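Local structure of uncharacterized conserved protein BF1870 (Bacteroides fragilis, 3EWL) at residues F33-E46 / E77-V91. The protein is of unknown function, but this C-terminal part has a thioredoxin-like fold with a CxxC pair, consistent with a thiol-disulfide redox role. Sequence-based numbering, arbitrary orientation.
Sequences FFYDPDCSNCRKFE and EWATKAVYMPQGWIV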
loop_
_atom_site.group_PDB
_atom_site.type_symbol
_atom_site.label_atom_id
_atom_site.label_comp_id
_atom_site.label_asym_id
_atom_site.label_seq_id
_atom_site.Cartn_x
_atom_site.Cartn_y
_atom_site.Cartn_z
ATOM N N PHE A 33 -1.278 -0.641 0.168
ATOM C CA PHE A 33 -2.101 -0.388 1.339
ATOM C C PHE A 33 -2.945 0.851 1.081
ATOM O O PHE A 33 -2.448 1.982 1.212
ATOM C CB PHE A 33 -1.201 -0.213 2.591
ATOM C CG PHE A 33 -1.971 -0.069 3.906
ATOM C CD1 PHE A 33 -2.488 -1.184 4.555
ATOM C CD2 PHE A 33 -2.143 1.180 4.510
ATOM C CE1 PHE A 33 -3.179 -1.059 5.781
ATOM C CE2 PHE A 33 -2.809 1.308 5.748
ATOM C CZ PHE A 33 -3.346 0.178 6.373
ATOM N N PHE A 34 -4.200 0.657 0.659
ATOM C CA PHE A 34 -5.071 1.785 0.409
ATOM C C PHE A 34 -5.717 2.195 1.683
ATOM O O PHE A 34 -6.410 1.402 2.309
ATOM C CB PHE A 34 -6.089 1.535 -0.715
ATOM C CG PHE A 34 -5.442 1.178 -2.045
ATOM C CD1 PHE A 34 -4.858 2.163 -2.849
ATOM C CD2 PHE A 34 -5.342 -0.156 -2.454
ATOM C CE1 PHE A 34 -4.222 1.823 -4.081
ATOM C CE2 PHE A 34 -4.709 -0.501 -3.674
ATOM C CZ PHE A 34 -4.165 0.509 -4.494
ATOM N N TYR A 35 -5.500 3.443 2.079
ATOM C CA TYR A 35 -5.933 3.867 3.399
ATOM C C TYR A 35 -6.573 5.254 3.408
ATOM O O TYR A 35 -6.557 5.992 2.401
ATOM C CB TYR A 35 -4.740 3.815 4.372
ATOM C CG TYR A 35 -3.735 4.964 4.190
ATOM C CD1 TYR A 35 -3.837 6.123 4.956
ATOM C CD2 TYR A 35 -2.701 4.892 3.234
ATOM C CE1 TYR A 35 -2.949 7.186 4.802
ATOM C CE2 TYR A 35 -1.790 5.954 3.080
ATOM C CZ TYR A 35 -1.929 7.096 3.878
ATOM O OH TYR A 35 -1.047 8.150 3.783
ATOM N N ASP A 36 -7.108 5.613 4.578
ATOM C CA ASP A 36 -7.515 6.984 4.828
ATOM C C ASP A 36 -6.799 7.517 6.101
ATOM O O ASP A 36 -6.626 6.782 7.074
ATOM C CB ASP A 36 -9.059 7.032 4.967
ATOM C CG ASP A 36 -9.575 8.436 5.070
ATOM O OD1 ASP A 36 -9.983 9.010 4.035
ATOM O OD2 ASP A 36 -9.517 8.974 6.193
ATOM N N PRO A 37 -6.409 8.805 6.113
ATOM C CA PRO A 37 -5.744 9.333 7.295
ATOM C C PRO A 37 -6.634 9.319 8.538
ATOM O O PRO A 37 -6.110 9.398 9.660
ATOM C CB PRO A 37 -5.412 10.787 6.909
ATOM C CG PRO A 37 -6.268 11.095 5.698
ATOM C CD PRO A 37 -6.497 9.801 5.022
ATOM N N ASP A 38 -7.955 9.257 8.348
ATOM C CA ASP A 38 -8.883 9.184 9.487
ATOM C C ASP A 38 -9.623 7.852 9.465
ATOM O O ASP A 38 -10.760 7.756 9.009
ATOM C CB ASP A 38 -9.861 10.375 9.501
ATOM C CG ASP A 38 -10.866 10.302 10.668
ATOM O OD1 ASP A 38 -10.644 9.531 11.641
ATOM O OD2 ASP A 38 -11.878 11.026 10.604
ATOM N N CYS A 39 -8.969 6.807 9.925
ATOM C CA CYS A 39 -9.543 5.476 9.792
ATOM C C CYS A 39 -8.935 4.581 10.828
ATOM O O CYS A 39 -7.807 4.142 10.651
ATOM C CB CYS A 39 -9.216 4.914 8.403
ATOM S SG CYS A 39 -9.760 3.203 8.195
ATOM N N SER A 40 -9.690 4.291 11.886
ATOM C CA SER A 40 -9.209 3.427 12.975
ATOM C C SER A 40 -8.863 1.994 12.511
ATOM O O SER A 40 -7.945 1.341 13.075
ATOM C CB SER A 40 -10.220 3.394 14.118
ATOM O OG SER A 40 -11.409 2.753 13.705
ATOM N N ASN A 41 -9.567 1.513 11.482
ATOM C CA ASN A 41 -9.205 0.219 10.921
ATOM C C ASN A 41 -7.821 0.249 10.254
ATOM O O ASN A 41 -7.086 -0.747 10.274
ATOM C CB ASN A 41 -10.252 -0.282 9.942
ATOM C CG ASN A 41 -11.498 -0.842 10.650
ATOM O OD1 ASN A 41 -11.449 -1.268 11.808
ATOM N ND2 ASN A 41 -12.611 -0.802 9.965
ATOM N N CYS A 42 -7.475 1.382 9.653
ATOM C CA CYS A 42 -6.142 1.511 9.039
ATOM C C CYS A 42 -5.071 1.500 10.145
ATOM O O CYS A 42 -4.125 0.722 10.079
ATOM C CB CYS A 42 -6.060 2.769 8.171
ATOM S SG CYS A 42 -7.155 2.678 6.656
ATOM N N ARG A 43 -5.272 2.312 11.187
ATOM C CA ARG A 43 -4.365 2.364 12.339
ATOM C C ARG A 43 -4.141 0.978 12.955
ATOM O O ARG A 43 -2.993 0.609 13.229
ATOM C CB ARG A 43 -4.873 3.347 13.391
ATOM C CG ARG A 43 -5.290 4.749 12.859
ATOM C CD ARG A 43 -4.135 5.596 12.327
ATOM N NE ARG A 43 -3.752 5.259 10.940
ATOM C CZ ARG A 43 -4.389 5.693 9.857
ATOM N NH1 ARG A 43 -3.947 5.360 8.636
ATOM N NH2 ARG A 43 -5.468 6.476 9.990
ATOM N N LYS A 44 -5.215 0.206 13.154
ATOM C CA LYS A 44 -5.083 -1.109 13.781
ATOM C C LYS A 44 -4.279 -2.073 12.938
ATOM O O LYS A 44 -3.457 -2.811 13.483
ATOM C CB LYS A 44 -6.450 -1.747 14.124
ATOM C CG LYS A 44 -7.261 -0.920 15.136
ATOM C CD LYS A 44 -8.726 -1.433 15.335
ATOM C CE LYS A 44 -8.815 -2.865 15.988
ATOM N NZ LYS A 44 -8.831 -4.020 14.994
ATOM N N PHE A 45 -4.533 -2.095 11.625
ATOM C CA PHE A 45 -3.750 -2.927 10.718
ATOM C C PHE A 45 -2.260 -2.535 10.786
ATOM O O PHE A 45 -1.370 -3.399 10.877
ATOM C CB PHE A 45 -4.260 -2.812 9.247
ATOM C CG PHE A 45 -3.518 -3.712 8.297
ATOM C CD1 PHE A 45 -4.039 -4.959 7.954
ATOM C CD2 PHE A 45 -2.255 -3.364 7.821
ATOM C CE1 PHE A 45 -3.357 -5.808 7.118
ATOM C CE2 PHE A 45 -1.548 -4.228 6.966
ATOM C CZ PHE A 45 -2.098 -5.449 6.625
ATOM N N GLU A 46 -2.000 -1.225 10.684
ATOM C CA GLU A 46 -0.648 -0.647 10.790
ATOM C C GLU A 46 0.025 -1.117 12.083
ATOM O O GLU A 46 1.152 -1.565 12.047
ATOM C CB GLU A 46 -0.675 0.895 10.754
ATOM C CG GLU A 46 -1.044 1.502 9.408
ATOM C CD GLU A 46 -1.655 2.925 9.526
ATOM O OE1 GLU A 46 -2.321 3.391 8.551
ATOM O OE2 GLU A 46 -1.476 3.577 10.572
ATOM N N GLU A 77 -5.051 16.874 5.461
ATOM C CA GLU A 77 -5.154 15.833 6.474
ATOM C C GLU A 77 -4.202 14.633 6.213
ATOM O O GLU A 77 -3.556 14.124 7.121
ATOM C CB GLU A 77 -6.589 15.328 6.488
ATOM C CG GLU A 77 -7.062 14.797 7.825
ATOM C CD GLU A 77 -8.078 15.739 8.515
ATOM O OE1 GLU A 77 -7.655 16.789 9.081
ATOM O OE2 GLU A 77 -9.305 15.417 8.500
ATOM N N TRP A 78 -4.171 14.173 4.960
ATOM C CA TRP A 78 -3.214 13.163 4.496
ATOM C C TRP A 78 -1.774 13.500 4.891
ATOM O O TRP A 78 -1.106 12.719 5.550
ATOM C CB TRP A 78 -3.269 13.051 2.966
ATOM C CG TRP A 78 -2.093 12.226 2.450
ATOM C CD1 TRP A 78 -1.919 10.898 2.606
ATOM C CD2 TRP A 78 -0.923 12.708 1.768
ATOM N NE1 TRP A 78 -0.710 10.507 2.084
ATOM C CE2 TRP A 78 -0.093 11.595 1.534
ATOM C CE3 TRP A 78 -0.502 13.975 1.324
ATOM C CZ2 TRP A 78 1.138 11.696 0.870
ATOM C CZ3 TRP A 78 0.735 14.080 0.676
ATOM C CH2 TRP A 78 1.532 12.945 0.453
ATOM N N ALA A 79 -1.314 14.678 4.477
ATOM C CA ALA A 79 0.044 15.150 4.794
ATOM C C ALA A 79 0.346 15.234 6.310
ATOM O O ALA A 79 1.385 14.749 6.785
ATOM C CB ALA A 79 0.287 16.494 4.135
ATOM N N THR A 80 -0.547 15.838 7.067
ATOM C CA THR A 80 -0.350 15.933 8.514
ATOM C C THR A 80 -0.059 14.544 9.111
ATOM O O THR A 80 0.835 14.373 9.966
ATOM C CB THR A 80 -1.597 16.568 9.179
ATOM O OG1 THR A 80 -1.685 17.938 8.782
ATOM C CG2 THR A 80 -1.515 16.533 10.723
ATOM N N LYS A 81 -0.824 13.553 8.669
ATOM C CA LYS A 81 -0.760 12.231 9.282
ATOM C C LYS A 81 0.259 11.315 8.640
ATOM O O LYS A 81 0.619 10.291 9.209
ATOM C CB LYS A 81 -2.133 11.571 9.255
ATOM C CG LYS A 81 -3.208 12.366 9.984
ATOM C CD LYS A 81 -3.010 12.196 11.442
ATOM C CE LYS A 81 -4.329 11.897 12.054
ATOM N NZ LYS A 81 -4.850 13.223 12.509
ATOM N N ALA A 82 0.741 11.689 7.461
ATOM C CA ALA A 82 1.635 10.801 6.716
ATOM C C ALA A 82 2.873 10.505 7.542
ATOM O O ALA A 82 3.388 9.433 7.533
ATOM C CB ALA A 82 2.000 11.418 5.375
ATOM N N VAL A 83 3.274 11.514 8.297
ATOM C CA VAL A 83 4.420 11.535 9.179
ATOM C C VAL A 83 4.326 10.569 10.340
ATOM O O VAL A 83 5.354 10.226 10.947
ATOM C CB VAL A 83 4.538 12.984 9.729
ATOM C CG1 VAL A 83 5.143 13.009 11.142
ATOM C CG2 VAL A 83 5.263 13.842 8.728
ATOM N N TYR A 84 3.115 10.087 10.642
ATOM C CA TYR A 84 2.945 9.115 11.724
ATOM C C TYR A 84 2.816 7.663 11.211
ATOM O O TYR A 84 2.670 6.737 11.980
ATOM C CB TYR A 84 1.713 9.486 12.528
ATOM C CG TYR A 84 1.897 10.758 13.310
ATOM C CD1 TYR A 84 2.432 10.718 14.603
ATOM C CD2 TYR A 84 1.548 12.019 12.758
ATOM C CE1 TYR A 84 2.622 11.895 15.353
ATOM C CE2 TYR A 84 1.733 13.222 13.506
ATOM C CZ TYR A 84 2.276 13.131 14.806
ATOM O OH TYR A 84 2.470 14.243 15.570
HETATM N N MSE A 85 2.825 7.499 9.899
HETATM C CA MSE A 85 2.682 6.197 9.265
HETATM C C MSE A 85 3.901 5.344 9.523
HETATM O O MSE A 85 4.990 5.871 9.822
HETATM C CB MSE A 85 2.524 6.386 7.748
HETATM C CG MSE A 85 1.149 6.924 7.379
HETATM SE SE MSE A 85 -0.294 5.668 7.833
HETATM C CE MSE A 85 -0.174 4.394 6.324
ATOM N N PRO A 86 3.737 4.017 9.424
ATOM C CA PRO A 86 4.822 3.139 9.860
ATOM C C PRO A 86 6.179 3.445 9.207
ATOM O O PRO A 86 6.303 3.634 7.999
ATOM C CB PRO A 86 4.327 1.744 9.435
ATOM C CG PRO A 86 2.882 1.841 9.455
ATOM C CD PRO A 86 2.579 3.239 8.943
ATOM N N GLN A 87 7.194 3.467 10.044
ATOM C CA GLN A 87 8.548 3.689 9.590
ATOM C C GLN A 87 8.985 2.669 8.522
ATOM O O GLN A 87 8.770 1.480 8.682
ATOM C CB GLN A 87 9.459 3.614 10.817
ATOM C CG GLN A 87 10.095 4.904 11.178
ATOM C CD GLN A 87 11.127 5.281 10.126
ATOM O OE1 GLN A 87 11.909 4.419 9.658
ATOM N NE2 GLN A 87 11.125 6.559 9.724
ATOM N N GLY A 88 9.584 3.118 7.424
ATOM C CA GLY A 88 9.969 2.161 6.365
ATOM C C GLY A 88 8.968 2.033 5.218
ATOM O O GLY A 88 9.339 1.620 4.126
ATOM N N TRP A 89 7.697 2.347 5.461
ATOM C CA TRP A 89 6.675 2.374 4.404
ATOM C C TRP A 89 6.833 3.603 3.558
ATOM O O TRP A 89 7.139 4.694 4.076
ATOM C CB TRP A 89 5.258 2.413 5.004
ATOM C CG TRP A 89 4.847 1.148 5.747
ATOM C CD1 TRP A 89 5.677 0.163 6.274
ATOM C CD2 TRP A 89 3.511 0.760 6.089
ATOM N NE1 TRP A 89 4.923 -0.800 6.906
ATOM C CE2 TRP A 89 3.594 -0.476 6.781
ATOM C CE3 TRP A 89 2.245 1.330 5.851
ATOM C CZ2 TRP A 89 2.456 -1.148 7.257
ATOM C CZ3 TRP A 89 1.111 0.671 6.323
ATOM C CH2 TRP A 89 1.223 -0.559 7.015
ATOM N N ILE A 90 6.631 3.439 2.263
ATOM C CA ILE A 90 6.506 4.568 1.370
ATOM C C ILE A 90 5.059 5.032 1.501
ATOM O O ILE A 90 4.164 4.221 1.402
ATOM C CB ILE A 90 6.834 4.142 -0.058
ATOM C CG1 ILE A 90 8.291 3.680 -0.104
ATOM C CG2 ILE A 90 6.584 5.302 -1.102
ATOM C CD1 ILE A 90 8.613 3.003 -1.431
ATOM N N VAL A 91 4.846 6.326 1.777
ATOM C CA VAL A 91 3.516 6.867 2.034
ATOM C C VAL A 91 3.209 7.884 0.936
ATOM O O VAL A 91 3.947 8.876 0.810
ATOM C CB VAL A 91 3.484 7.552 3.408
ATOM C CG1 VAL A 91 2.110 8.201 3.654
ATOM C CG2 VAL A 91 3.825 6.537 4.471
HETATM O O HOH W 1 -1.379 9.965 5.552
HETATM O O HOH W 2 -0.403 6.209 11.221
#
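Selenomethionine Met-85 touches both Tyr-35 and Glu-46, at the heart of a thioredoxin-fold contact in which the strand, loop and CxxC helix of 33-46 pack on the helix, turns and edge strand of 77-91. Its methyl CE stands over the centre of the Tyr-35 ring, 3.9 Å from the centroid, a CH-pi contact, with SE farther off above the same ring as a Met-aromatic contact. A bend at chi2 brings SE to 3.1 Å from Glu-46 OE1, and one at chi3 (-79°) swings CE over the Tyr-35 ring. Nearby, Trp-89 turns the edge of its six-membered ring to the face of Phe-33, planes 65° apart and Trp-89 CZ3 3.8 Å from Phe-33 CD2; Pro-86 CG covers a Trp-89 face and also touches Glu-46 CB. At the other end, Pro-37 rests CG on the Trp-78 backbone and CB beside Lys-81. Water 1 joins Tyr-35 OH to Trp-78 O, while Trp-89 meets Phe-49 edge-to-face and touches Val-66.

Arg-43 positions the Glu-46 carboxylate, gripping it side-on with NE and NH1, and its NH2 bonds Asp-36 O in the carbonyl plane. This pairing probably favours the charged carboxylate in a largely buried setting. Cys-39, at the N-cap, and Cys-42 make a CxxC at a helix start, consistent with a thioredoxin-type site, and are modelled without a disulfide; Asp-36 N donates to Cys-42 SG at 3.6 Å, nearly straight at 163°.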